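Local coordinates for carbonic anhydrase (Glaciozyma antarctica, PDB 5ZTP), which probably catalyses the reversible hydration of carbon dioxide to bicarbonate as a beta-class carbonic anhydrase from a cold-adapted yeast, at residues T97-Q102 and C124-D129; R83-I88 and T151-Y156; Q102-V107 and A117-L122. All coordinates share one frame; numbering follows the deposited sequence.

In the fold
From the N terminus, the chain first reaches 83-88, whose parallel pairing with 151-156 in interaction 2 closes the longest loop, 62 residues between the paired segments, and joins neighbouring strands of the sheet. Inside that loop, interaction 1 returns 124-129 to 97-102, at the start of helix 100-108. Inside interaction 1 in turn, interaction 3 folds 117-122 back on 102-107 of the same helix. The three loops are therefore nested without crossing. Interactions 1 and 3 share Gln102 and touch through Leu103, which packs on Phe98 and Cys124; interaction 2 lies apart, its centre about 24 Å from that of interaction 1. All three also meet the second subunit.

Interaction 1. Residues T97-Q102 and C124-D129; sequences TFRSDQ and CLEFPD
Three hydrogen bonds gather around Ser100, in the first turn of helix 100-108. Its hydroxyl donates to Glu126 OE1, with 2.8 Å from OG to OE1, and enters on the syn lone pair of the carboxylate. The same OG accepts the backbone N-H of Cys124 at 3.1 Å, so one small side chain ties the backbone of Cys124 to the side chain of Glu126. The third bond runs from Ser100 N to Glu126 OE2 at 2.9 Å, and here the donor stands well above the carboxylate plane. Glu126 gets there with CG in the crowded position between backbone N and carbonyl carbon (chi1 72°) and the chain bent at chi2. Lying at the N-terminal end of a helix, the carboxylate would probably be favoured in its charged form.

A separate ion pair flanks this network. Arg99, the N-cap residue, grips Asp101 side-on, NE to OD1 and NH2 to OD2, with both oxygens almost in the guanidinium plane. Arg99 N is also bonded to Gln102 OE1.

The apolar part is Phe98 against Cys124. CE2 of the ring meets Cys124 CB at 3.7 Å, while Cys124 SG lies in the ring plane at its edge, 5.1 Å from the centroid, as a sulfur-aromatic contact.

Leu103 of helix 100-108 packs on both Phe98 and Cys124, and Ile75 of the second subunit touches the same pair. Thus the loop leading to helix 130-143 is fastened to the start of helix 100-108 beside the subunit interface.

Interaction 2. Residues R83-I88 and T151-Y156; sequences REVIVI and TVISGY
Five backbone hydrogen bonds join strands 84-88 and 152-156, which run parallel with their axes 17° apart. Val152 N donates to Arg83 O, Val85 N to Val152 O, Ser154 N to Val85 O, Val87 N to Ser154 O and Tyr156 N to Val87 O. The straightest is Val87 N to Ser154 O, 2.7 Å long with 176° at the hydrogen. Weaker CA-H...O contacts fill in between; Ile88 CA to Tyr156 O, at 3.2 Å, is the shortest.

Apolar contacts differ on the two faces of the sheet. On the face carrying Glu84, Ile86, Ile88 and Tyr156, Ile86 CG2 reaches obliquely to Tyr156 CD1 at 3.7 Å. Val152 places CG2 in the crowded position of its first torsion, which sets that methyl against the stem of Glu84, 3.4 Å from its CG. On the other face Val85 CG2 meets Thr151 CG2 at 3.9 Å, and Val85 CB sits near Ile153 CG2. Leu141 of helix 130-143 covers Val85 and Val87 there.

Among the polar side chains, Arg83 bends round to set NH1 3.5 Å from Val152 CG1, but the clearest role is that of Glu84. Its chain leaves with CG anti to the backbone N (chi1 176°) and stays extended, carrying the carboxylate past Val152 to the second subunit, where OE1 and OE2 take the backbone N-H groups of Tyr3 and Ala4. An alanine here would lack the carboxylate and the CG methylene, and would probably loosen the hold on that N-terminal segment and the packing against Val152.

A buried carboxylate held by two peptide N-H groups would probably be stabilised in its ionised form; through these two bonds the largely apolar strand pair also holds the N-terminal segment of its partner in the dimer.

Interaction 3. Residues Q102-V107 and A117-L122; sequences QLHGLV and AAVDSL
His104 carries the contact, with its imidazole lodged against the type I turn Val119-Leu122. NE2 donates to the carbonyl of Leu122, 3.0 Å from NE2 to O, on a lone pair of that oxygen and close to the ring plane. The carbonyl of Val119 is about as near to NE2 but at a poor angle, so the bond goes to Leu122. Asp120 CA sits over the centre of one ring face, 3.9 Å from the centroid, a CH-pi contact that, with the in-plane bond at the edge, helps fix the tilt of the ring. Farther back along the side chain, His104 CB rests 3.7 Å from Val119 CG2. One helical turn on, Val107 CG1 adds a looser apolar touch with Val119 CG1 at 4.0 Å.

What sets the ring in place is a first torsion that puts CG anti to the carbonyl carbon, beside the backbone N (chi1 -72°). On the other side, the turn is closed by Leu122 N bonding to Val119 O at 3.2 Å, which brings the Leu122 carbonyl round to NE2. It is braced further by Ala118 O, which accepts from both the N-H and the hydroxyl of Ser121. Beyond it, Val74 of the second subunit packs on Leu122 and Glu78 of that subunit on Val107.

The arrangement is that of two short helices joined by a loop, 100-108 and 116-119, with a histidine of the first hydrogen-bonded to the type I turn of segment 117-122, at the edge of the carbonic anhydrase fold and against the dimer partner.

Interaction 1. Residues T97-Q102 and C124-D129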
ATOM      1  N   THR A  97      10.122   5.144 -15.709  1.00 18.03           N
ATOM      2  CA  THR A  97       9.841   5.261 -17.121  1.00 18.24           C
ATOM      3  C   THR A  97       9.169   6.574 -17.531  1.00 18.70           C
ATOM      4  O   THR A  97       9.008   6.807 -18.725  1.00 19.62           O
ATOM      5  CB  THR A  97       8.933   4.114 -17.576  1.00 18.18           C
ATOM      6  OG1 THR A  97       7.624   4.283 -17.006  1.00 18.12           O
ATOM      7  CG2 THR A  97       9.523   2.770 -17.161  1.00 18.21           C
ATOM      8  N   PHE A  98       8.769   7.431 -16.595  1.00 18.57           N
ATOM      9  CA  PHE A  98       8.090   8.668 -17.000  1.00 18.78           C
ATOM     10  C   PHE A  98       8.278   9.893 -16.091  1.00 18.52           C
ATOM     11  O   PHE A  98       8.887   9.837 -15.013  1.00 16.58           O
ATOM     12  CB  PHE A  98       6.591   8.396 -17.168  1.00 19.21           C
ATOM     13  CG  PHE A  98       5.843   8.347 -15.870  1.00 20.30           C
ATOM     14  CD1 PHE A  98       5.919   7.233 -15.049  1.00 20.30           C
ATOM     15  CD2 PHE A  98       5.073   9.424 -15.447  1.00 21.56           C
ATOM     16  CE1 PHE A  98       5.232   7.183 -13.842  1.00 20.37           C
ATOM     17  CE2 PHE A  98       4.380   9.373 -14.231  1.00 21.53           C
ATOM     18  CZ  PHE A  98       4.471   8.247 -13.426  1.00 20.62           C
ATOM     19  N   ARG A  99       7.734  11.006 -16.582  1.00 19.27           N
ATOM     20  CA  ARG A  99       7.765  12.278 -15.889  1.00 20.16           C
ATOM     21  C   ARG A  99       6.356  12.776 -15.736  1.00 18.79           C
ATOM     22  O   ARG A  99       5.482  12.388 -16.488  1.00 17.90           O
ATOM     23  CB  ARG A  99       8.570  13.280 -16.679  1.00 21.94           C
ATOM     24  CG  ARG A  99       9.461  14.151 -15.818  1.00 24.40           C
ATOM     25  CD  ARG A  99      10.395  14.965 -16.708  1.00 25.73           C
ATOM     26  NE  ARG A  99       9.627  15.601 -17.777  1.00 26.51           N
ATOM     27  CZ  ARG A  99      10.046  15.788 -19.029  1.00 27.58           C
ATOM     28  NH1 ARG A  99      11.251  15.401 -19.418  1.00 26.81           N
ATOM     29  NH2 ARG A  99       9.236  16.361 -19.914  1.00 28.99           N
ATOM     30  N   SER A 100       6.125  13.631 -14.753  1.00 18.61           N
ATOM     31  CA  SER A 100       4.739  13.971 -14.375  1.00 18.60           C
ATOM     32  C   SER A 100       3.989  14.686 -15.476  1.00 18.26           C
ATOM     33  O   SER A 100       2.806  14.437 -15.681  1.00 19.42           O
ATOM     34  CB  SER A 100       4.680  14.803 -13.098  1.00 18.46           C
ATOM     35  OG  SER A 100       4.908  13.980 -11.973  1.00 18.81           O
ATOM     36  N   ASP A 101       4.681  15.569 -16.182  1.00 17.79           N
ATOM     37  CA  ASP A 101       4.081  16.291 -17.286  1.00 17.50           C
ATOM     38  C   ASP A 101       3.718  15.344 -18.418  1.00 16.74           C
ATOM     39  O   ASP A 101       2.670  15.533 -19.047  1.00 17.24           O
ATOM     40  CB  ASP A 101       4.990  17.412 -17.783  1.00 17.89           C
ATOM     41  CG  ASP A 101       6.376  16.929 -18.117  1.00 18.41           C
ATOM     42  OD1 ASP A 101       7.055  16.371 -17.223  1.00 19.15           O
ATOM     43  OD2 ASP A 101       6.801  17.118 -19.271  1.00 18.79           O
ATOM     44  N   GLN A 102       4.540  14.322 -18.659  1.00 15.44           N
ATOM     45  CA  GLN A 102       4.225  13.332 -19.706  1.00 14.99           C
ATOM     46  C   GLN A 102       2.941  12.614 -19.372  1.00 15.14           C
ATOM     47  O   GLN A 102       2.074  12.442 -20.247  1.00 15.30           O
ATOM     48  CB  GLN A 102       5.307  12.275 -19.875  1.00 14.86           C
ATOM     49  CG  GLN A 102       6.714  12.802 -20.066  1.00 15.15           C
ATOM     50  CD  GLN A 102       7.710  11.676 -20.192  1.00 15.44           C
ATOM     51  OE1 GLN A 102       7.813  10.802 -19.319  1.00 15.72           O
ATOM     52  NE2 GLN A 102       8.448  11.678 -21.281  1.00 15.65           N
ATOM     53  N   CYS A 124       3.311  13.028  -9.501  1.00 14.97           N
ATOM     54  CA  CYS A 124       3.483  11.591  -9.648  1.00 14.92           C
ATOM     55  C   CYS A 124       4.582  10.998  -8.782  1.00 14.88           C
ATOM     56  O   CYS A 124       4.496   9.826  -8.424  1.00 15.56           O
ATOM     57  CB  CYS A 124       3.710  11.220 -11.099  1.00 15.06           C
ATOM     58  SG  CYS A 124       2.316  11.717 -12.130  1.00 15.17           S
ATOM     59  N   LEU A 125       5.610  11.786  -8.451  1.00 14.25           N
ATOM     60  CA  LEU A 125       6.704  11.314  -7.597  1.00 13.48           C
ATOM     61  C   LEU A 125       7.614  10.252  -8.298  1.00 13.83           C
ATOM     62  O   LEU A 125       8.168   9.362  -7.655  1.00 13.45           O
ATOM     63  CB  LEU A 125       6.168  10.744  -6.274  1.00 13.09           C
ATOM     64  CG  LEU A 125       5.352  11.424  -5.157  1.00 12.59           C
ATOM     65  CD1 LEU A 125       4.821  12.763  -5.557  1.00 12.25           C
ATOM     66  CD2 LEU A 125       4.253  10.524  -4.649  1.00 12.49           C
ATOM     67  N   GLU A 126       7.790  10.393  -9.618  1.00 14.24           N
ATOM     68  CA  GLU A 126       8.754   9.622 -10.410  1.00 14.00           C
ATOM     69  C   GLU A 126      10.195   9.797  -9.903  1.00 13.94           C
ATOM     70  O   GLU A 126      10.508  10.710  -9.140  1.00 13.20           O
ATOM     71  CB  GLU A 126       8.630  10.020 -11.890  1.00 14.36           C
ATOM     72  CG  GLU A 126       9.170  11.405 -12.260  1.00 14.82           C
ATOM     73  CD  GLU A 126       8.139  12.497 -12.266  1.00 14.70           C
ATOM     74  OE1 GLU A 126       7.105  12.357 -11.599  1.00 14.53           O
ATOM     75  OE2 GLU A 126       8.389  13.503 -12.963  1.00 15.28           O
ATOM     76  N   PHE A 127      11.062   8.880 -10.300  1.00 14.36           N
ATOM     77  CA  PHE A 127      12.471   8.985  -9.979  1.00 14.71           C
ATOM     78  C   PHE A 127      13.312   8.416 -11.100  1.00 15.33           C
ATOM     79  O   PHE A 127      12.875   7.524 -11.836  1.00 15.45           O
ATOM     80  CB  PHE A 127      12.837   8.314  -8.634  1.00 15.00           C
ATOM     81  CG  PHE A 127      12.280   6.901  -8.439  1.00 15.09           C
ATOM     82  CD1 PHE A 127      13.004   5.767  -8.863  1.00 15.13           C
ATOM     83  CD2 PHE A 127      11.059   6.697  -7.785  1.00 14.81           C
ATOM     84  CE1 PHE A 127      12.502   4.483  -8.679  1.00 14.77           C
ATOM     85  CE2 PHE A 127      10.558   5.417  -7.602  1.00 14.78           C
ATOM     86  CZ  PHE A 127      11.282   4.308  -8.042  1.00 14.83           C
ATOM     87  N   PRO A 128      14.529   8.952 -11.248  1.00 16.05           N
ATOM     88  CA  PRO A 128      15.406   8.456 -12.273  1.00 15.94           C
ATOM     89  C   PRO A 128      16.291   7.291 -11.780  1.00 16.27           C
ATOM     90  O   PRO A 128      16.822   6.552 -12.584  1.00 15.93           O
ATOM     91  CB  PRO A 128      16.226   9.705 -12.614  1.00 15.88           C
ATOM     92  CG  PRO A 128      16.389  10.397 -11.293  1.00 15.94           C
ATOM     93  CD  PRO A 128      15.133  10.100 -10.523  1.00 16.14           C
ATOM     94  N   ASP A 129      16.472   7.129 -10.480  1.00 17.45           N
ATOM     95  CA  ASP A 129      17.414   6.126  -9.979  1.00 18.38           C
ATOM     96  C   ASP A 129      16.787   5.374  -8.816  1.00 17.98           C
ATOM     97  O   ASP A 129      16.235   6.002  -7.889  1.00 17.38           O
ATOM     98  CB  ASP A 129      18.733   6.787  -9.532  1.00 19.02           C
ATOM     99  CG  ASP A 129      19.797   5.774  -9.149  1.00 19.80           C
ATOM    100  OD1 ASP A 129      20.455   5.275 -10.079  1.00 21.67           O
ATOM    101  OD2 ASP A 129      20.000   5.488  -7.941  1.00 20.02           O
TER

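Interaction 2. Residues R83-I88 and T151-Y156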
ATOM      1  N   ARG A  83       7.876   1.269  15.686  1.00 22.28           N
ATOM      2  CA  ARG A  83       9.049   2.102  15.801  1.00 23.60           C
ATOM      3  C   ARG A  83      10.088   1.598  14.828  1.00 22.77           C
ATOM      4  O   ARG A  83      11.294   1.894  14.966  1.00 22.20           O
ATOM      5  CB  ARG A  83       9.552   2.177  17.245  1.00 25.57           C
ATOM      6  CG  ARG A  83       9.280   0.960  18.096  1.00 27.14           C
ATOM      7  CD  ARG A  83       9.717  -0.390  17.486  1.00 28.90           C
ATOM      8  NE  ARG A  83      11.065  -0.807  17.057  1.00 29.70           N
ATOM      9  CZ  ARG A  83      12.234  -0.467  17.568  1.00 29.58           C
ATOM     10  NH1 ARG A  83      13.305  -1.044  17.040  1.00 29.42           N
ATOM     11  NH2 ARG A  83      12.351   0.438  18.539  1.00 30.09           N
ATOM     12  N   GLU A  84       9.595   0.880  13.809  1.00 21.26           N
ATOM     13  CA  GLU A  84      10.420   0.511  12.678  1.00 19.84           C
ATOM     14  C   GLU A  84       9.745   0.762  11.357  1.00 18.33           C
ATOM     15  O   GLU A  84       8.571   0.441  11.165  1.00 18.18           O
ATOM     16  CB  GLU A  84      10.847  -0.947  12.773  1.00 20.85           C
ATOM     17  CG  GLU A  84      11.639  -1.411  11.561  1.00 21.28           C
ATOM     18  CD  GLU A  84      12.495  -2.617  11.822  1.00 21.45           C
ATOM     19  OE1 GLU A  84      12.257  -3.328  12.826  1.00 20.98           O
ATOM     20  OE2 GLU A  84      13.410  -2.827  10.997  1.00 22.94           O
ATOM     21  N   VAL A  85      10.527   1.329  10.442  1.00 17.19           N
ATOM     22  CA  VAL A  85      10.152   1.450   9.036  1.00 16.21           C
ATOM     23  C   VAL A  85      11.180   0.789   8.151  1.00 15.59           C
ATOM     24  O   VAL A  85      12.353   1.151   8.175  1.00 14.89           O
ATOM     25  CB  VAL A  85      10.049   2.931   8.604  1.00 15.94           C
ATOM     26  CG1 VAL A  85       9.644   3.056   7.128  1.00 15.56           C
ATOM     27  CG2 VAL A  85       9.073   3.666   9.521  1.00 15.92           C
ATOM     28  N   ILE A  86      10.728  -0.159   7.349  1.00 15.69           N
ATOM     29  CA  ILE A  86      11.522  -0.664   6.229  1.00 16.05           C
ATOM     30  C   ILE A  86      10.979  -0.152   4.876  1.00 16.03           C
ATOM     31  O   ILE A  86       9.818  -0.442   4.534  1.00 15.96           O
ATOM     32  CB  ILE A  86      11.476  -2.187   6.202  1.00 16.42           C
ATOM     33  CG1 ILE A  86      11.813  -2.756   7.587  1.00 16.64           C
ATOM     34  CG2 ILE A  86      12.402  -2.719   5.119  1.00 16.78           C
ATOM     35  CD1 ILE A  86      11.802  -4.278   7.660  1.00 16.30           C
ATOM     36  N   VAL A  87      11.800   0.613   4.127  1.00 15.95           N
ATOM     37  CA  VAL A  87      11.443   1.106   2.752  1.00 15.64           C
ATOM     38  C   VAL A  87      11.888   0.106   1.696  1.00 15.38           C
ATOM     39  O   VAL A  87      13.005  -0.379   1.726  1.00 15.39           O
ATOM     40  CB  VAL A  87      12.056   2.505   2.397  1.00 15.20           C
ATOM     41  CG1 VAL A  87      11.826   2.857   0.942  1.00 15.16           C
ATOM     42  CG2 VAL A  87      11.439   3.614   3.212  1.00 15.14           C
ATOM     43  N   ILE A  88      11.011  -0.211   0.764  1.00 15.89           N
ATOM     44  CA  ILE A  88      11.393  -1.072  -0.340  1.00 16.80           C
ATOM     45  C   ILE A  88      10.980  -0.442  -1.654  1.00 17.68           C
ATOM     46  O   ILE A  88       9.777  -0.348  -1.976  1.00 16.42           O
ATOM     47  CB  ILE A  88      10.768  -2.475  -0.265  1.00 16.76           C
ATOM     48  CG1 ILE A  88      11.024  -3.120   1.120  1.00 16.76           C
ATOM     49  CG2 ILE A  88      11.322  -3.347  -1.388  1.00 16.41           C
ATOM     50  CD1 ILE A  88      10.161  -4.341   1.415  1.00 16.61           C
ATOM     51  N   THR A 151      12.698   6.087  15.837  1.00 21.05           N
ATOM     52  CA  THR A 151      12.357   5.113  14.810  1.00 20.55           C
ATOM     53  C   THR A 151      13.608   4.576  14.118  1.00 19.66           C
ATOM     54  O   THR A 151      14.467   5.351  13.717  1.00 18.80           O
ATOM     55  CB  THR A 151      11.387   5.732  13.781  1.00 20.34           C
ATOM     56  OG1 THR A 151      10.294   6.308  14.496  1.00 20.22           O
ATOM     57  CG2 THR A 151      10.857   4.681  12.796  1.00 19.72           C
ATOM     58  N   VAL A 152      13.720   3.250  14.010  1.00 19.30           N
ATOM     59  CA  VAL A 152      14.775   2.661  13.144  1.00 18.88           C
ATOM     60  C   VAL A 152      14.217   2.651  11.756  1.00 17.51           C
ATOM     61  O   VAL A 152      13.064   2.262  11.547  1.00 17.21           O
ATOM     62  CB  VAL A 152      15.278   1.210  13.487  1.00 18.96           C
ATOM     63  CG1 VAL A 152      15.337   0.975  14.988  1.00 19.50           C
ATOM     64  CG2 VAL A 152      14.468   0.130  12.780  1.00 18.93           C
ATOM     65  N   ILE A 153      15.037   3.087  10.817  1.00 16.91           N
ATOM     66  CA  ILE A 153      14.600   3.232   9.436  1.00 17.21           C
ATOM     67  C   ILE A 153      15.684   2.658   8.523  1.00 17.00           C
ATOM     68  O   ILE A 153      16.865   2.983   8.674  1.00 16.73           O
ATOM     69  CB  ILE A 153      14.272   4.726   9.073  1.00 16.81           C
ATOM     70  CG1 ILE A 153      13.262   5.336  10.059  1.00 16.62           C
ATOM     71  CG2 ILE A 153      13.677   4.826   7.677  1.00 16.67           C
ATOM     72  CD1 ILE A 153      13.352   6.836  10.173  1.00 16.84           C
ATOM     73  N   SER A 154      15.258   1.828   7.577  1.00 16.93           N
ATOM     74  CA  SER A 154      16.148   1.203   6.621  1.00 17.20           C
ATOM     75  C   SER A 154      15.464   1.125   5.273  1.00 16.91           C
ATOM     76  O   SER A 154      14.253   1.179   5.174  1.00 16.49           O
ATOM     77  CB  SER A 154      16.586  -0.197   7.089  1.00 18.07           C
ATOM     78  OG  SER A 154      15.531  -0.957   7.698  1.00 19.83           O
ATOM     79  N   GLY A 155      16.272   1.013   4.231  1.00 17.49           N
ATOM     80  CA  GLY A 155      15.792   1.022   2.859  1.00 17.28           C
ATOM     81  C   GLY A 155      16.492  -0.034   2.021  1.00 17.66           C
ATOM     82  O   GLY A 155      17.740  -0.180   2.064  1.00 17.13           O
ATOM     83  N   TYR A 156      15.677  -0.757   1.254  1.00 17.45           N
ATOM     84  CA  TYR A 156      16.118  -1.904   0.499  1.00 17.80           C
ATOM     85  C   TYR A 156      15.635  -1.803  -0.925  1.00 18.10           C
ATOM     86  O   TYR A 156      14.515  -1.347  -1.174  1.00 18.63           O
ATOM     87  CB  TYR A 156      15.552  -3.183   1.111  1.00 18.55           C
ATOM     88  CG  TYR A 156      16.173  -3.509   2.439  1.00 19.28           C
ATOM     89  CD1 TYR A 156      15.788  -2.824   3.581  1.00 19.95           C
ATOM     90  CD2 TYR A 156      17.172  -4.479   2.557  1.00 19.41           C
ATOM     91  CE1 TYR A 156      16.384  -3.083   4.813  1.00 20.36           C
ATOM     92  CE2 TYR A 156      17.749  -4.764   3.784  1.00 19.80           C
ATOM     93  CZ  TYR A 156      17.363  -4.057   4.916  1.00 20.13           C
ATOM     94  OH  TYR A 156      17.951  -4.287   6.150  1.00 19.94           O
TER

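Interaction 3. Residues Q102-V107 and A117-L122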
ATOM      1  N   GLN A 102       4.540  14.322 -18.659  1.00 15.44           N
ATOM      2  CA  GLN A 102       4.225  13.332 -19.706  1.00 14.99           C
ATOM      3  C   GLN A 102       2.941  12.614 -19.372  1.00 15.14           C
ATOM      4  O   GLN A 102       2.074  12.442 -20.247  1.00 15.30           O
ATOM      5  CB  GLN A 102       5.307  12.275 -19.875  1.00 14.86           C
ATOM      6  CG  GLN A 102       6.714  12.802 -20.066  1.00 15.15           C
ATOM      7  CD  GLN A 102       7.710  11.676 -20.192  1.00 15.44           C
ATOM      8  OE1 GLN A 102       7.813  10.802 -19.319  1.00 15.72           O
ATOM      9  NE2 GLN A 102       8.448  11.678 -21.281  1.00 15.65           N
ATOM     10  N   LEU A 103       2.815  12.204 -18.104  1.00 14.80           N
ATOM     11  CA  LEU A 103       1.612  11.536 -17.654  1.00 14.84           C
ATOM     12  C   LEU A 103       0.392  12.454 -17.733  1.00 14.66           C
ATOM     13  O   LEU A 103      -0.682  12.016 -18.166  1.00 14.45           O
ATOM     14  CB  LEU A 103       1.748  11.014 -16.228  1.00 15.13           C
ATOM     15  CG  LEU A 103       0.423  10.380 -15.719  1.00 15.33           C
ATOM     16  CD1 LEU A 103       0.689   9.004 -15.150  1.00 15.65           C
ATOM     17  CD2 LEU A 103      -0.341  11.232 -14.700  1.00 15.00           C
ATOM     18  N   HIS A 104       0.559  13.702 -17.301  1.00 14.09           N
ATOM     19  CA  HIS A 104      -0.513  14.679 -17.391  1.00 14.27           C
ATOM     20  C   HIS A 104      -1.089  14.744 -18.799  1.00 14.91           C
ATOM     21  O   HIS A 104      -2.300  14.575 -18.986  1.00 14.19           O
ATOM     22  CB  HIS A 104      -0.020  16.068 -16.988  1.00 14.02           C
ATOM     23  CG  HIS A 104       0.235  16.202 -15.534  1.00 13.53           C
ATOM     24  ND1 HIS A 104       0.878  17.285 -14.997  1.00 13.29           N
ATOM     25  CD2 HIS A 104      -0.022  15.361 -14.506  1.00 13.45           C
ATOM     26  CE1 HIS A 104       0.990  17.114 -13.690  1.00 13.55           C
ATOM     27  NE2 HIS A 104       0.453  15.952 -13.368  1.00 13.24           N
ATOM     28  N   GLY A 105      -0.203  14.986 -19.774  1.00 15.71           N
ATOM     29  CA  GLY A 105      -0.577  15.109 -21.185  1.00 16.45           C
ATOM     30  C   GLY A 105      -1.235  13.864 -21.753  1.00 17.31           C
ATOM     31  O   GLY A 105      -1.999  13.939 -22.738  1.00 17.85           O
ATOM     32  N   LEU A 106      -0.940  12.721 -21.130  1.00 17.21           N
ATOM     33  CA  LEU A 106      -1.500  11.435 -21.541  1.00 17.10           C
ATOM     34  C   LEU A 106      -2.936  11.319 -21.112  1.00 16.92           C
ATOM     35  O   LEU A 106      -3.828  11.154 -21.931  1.00 16.82           O
ATOM     36  CB  LEU A 106      -0.707  10.315 -20.890  1.00 17.06           C
ATOM     37  CG  LEU A 106      -0.845   8.930 -21.466  1.00 17.03           C
ATOM     38  CD1 LEU A 106      -0.337   8.909 -22.888  1.00 16.86           C
ATOM     39  CD2 LEU A 106       0.003   8.006 -20.615  1.00 17.68           C
ATOM     40  N   VAL A 107      -3.141  11.445 -19.811  1.00 16.48           N
ATOM     41  CA  VAL A 107      -4.445  11.339 -19.230  1.00 16.33           C
ATOM     42  C   VAL A 107      -5.339  12.413 -19.829  1.00 16.90           C
ATOM     43  O   VAL A 107      -6.554  12.210 -19.967  1.00 16.44           O
ATOM     44  CB  VAL A 107      -4.353  11.482 -17.703  1.00 16.00           C
ATOM     45  CG1 VAL A 107      -5.735  11.531 -17.054  1.00 15.79           C
ATOM     46  CG2 VAL A 107      -3.552  10.321 -17.150  1.00 15.84           C
ATOM     47  N   ALA A 117      -7.457  20.411 -15.207  1.00 19.72           N
ATOM     48  CA  ALA A 117      -7.142  20.955 -13.893  1.00 19.54           C
ATOM     49  C   ALA A 117      -6.835  19.883 -12.838  1.00 19.55           C
ATOM     50  O   ALA A 117      -5.927  20.065 -11.993  1.00 20.96           O
ATOM     51  CB  ALA A 117      -8.311  21.805 -13.418  1.00 19.39           C
ATOM     52  N   ALA A 118      -7.609  18.796 -12.855  1.00 18.43           N
ATOM     53  CA  ALA A 118      -7.475  17.742 -11.853  1.00 17.12           C
ATOM     54  C   ALA A 118      -6.184  16.962 -12.116  1.00 16.89           C
ATOM     55  O   ALA A 118      -5.330  16.845 -11.231  1.00 16.65           O
ATOM     56  CB  ALA A 118      -8.694  16.835 -11.877  1.00 16.62           C
ATOM     57  N   VAL A 119      -6.016  16.489 -13.358  1.00 16.45           N
ATOM     58  CA  VAL A 119      -4.812  15.711 -13.746  1.00 15.70           C
ATOM     59  C   VAL A 119      -3.559  16.488 -13.374  1.00 14.30           C
ATOM     60  O   VAL A 119      -2.611  15.916 -12.855  1.00 13.86           O
ATOM     61  CB  VAL A 119      -4.752  15.232 -15.244  1.00 16.73           C
ATOM     62  CG1 VAL A 119      -6.067  15.414 -15.993  1.00 17.01           C
ATOM     63  CG2 VAL A 119      -3.634  15.906 -16.025  1.00 17.16           C
ATOM     64  N   ASP A 120      -3.592  17.798 -13.636  1.00 13.32           N
ATOM     65  CA  ASP A 120      -2.453  18.699 -13.482  1.00 12.62           C
ATOM     66  C   ASP A 120      -2.047  18.897 -12.037  1.00 12.67           C
ATOM     67  O   ASP A 120      -0.939  19.349 -11.772  1.00 12.30           O
ATOM     68  CB  ASP A 120      -2.792  20.065 -14.065  1.00 12.43           C
ATOM     69  CG  ASP A 120      -2.557  20.167 -15.577  1.00 12.27           C
ATOM     70  OD1 ASP A 120      -2.276  19.174 -16.290  1.00 11.88           O
ATOM     71  OD2 ASP A 120      -2.644  21.311 -16.044  1.00 12.12           O
ATOM     72  N   SER A 121      -2.933  18.549 -11.109  1.00 13.27           N
ATOM     73  CA  SER A 121      -2.634  18.608  -9.679  1.00 14.02           C
ATOM     74  C   SER A 121      -1.977  17.369  -9.059  1.00 14.69           C
ATOM     75  O   SER A 121      -1.664  17.371  -7.879  1.00 14.48           O
ATOM     76  CB  SER A 121      -3.916  18.927  -8.904  1.00 14.53           C
ATOM     77  OG  SER A 121      -4.861  17.872  -8.949  1.00 14.55           O
ATOM     78  N   LEU A 122      -1.761  16.321  -9.841  1.00 16.35           N
ATOM     79  CA  LEU A 122      -1.032  15.118  -9.359  1.00 17.72           C
ATOM     80  C   LEU A 122       0.489  15.203  -9.471  1.00 17.05           C
ATOM     81  O   LEU A 122       1.034  15.187 -10.574  1.00 17.24           O
ATOM     82  CB  LEU A 122      -1.427  13.890 -10.176  1.00 18.91           C
ATOM     83  CG  LEU A 122      -2.824  13.335  -9.949  1.00 19.98           C
ATOM     84  CD1 LEU A 122      -2.986  12.182 -10.927  1.00 20.19           C
ATOM     85  CD2 LEU A 122      -3.040  12.896  -8.493  1.00 20.22           C
TER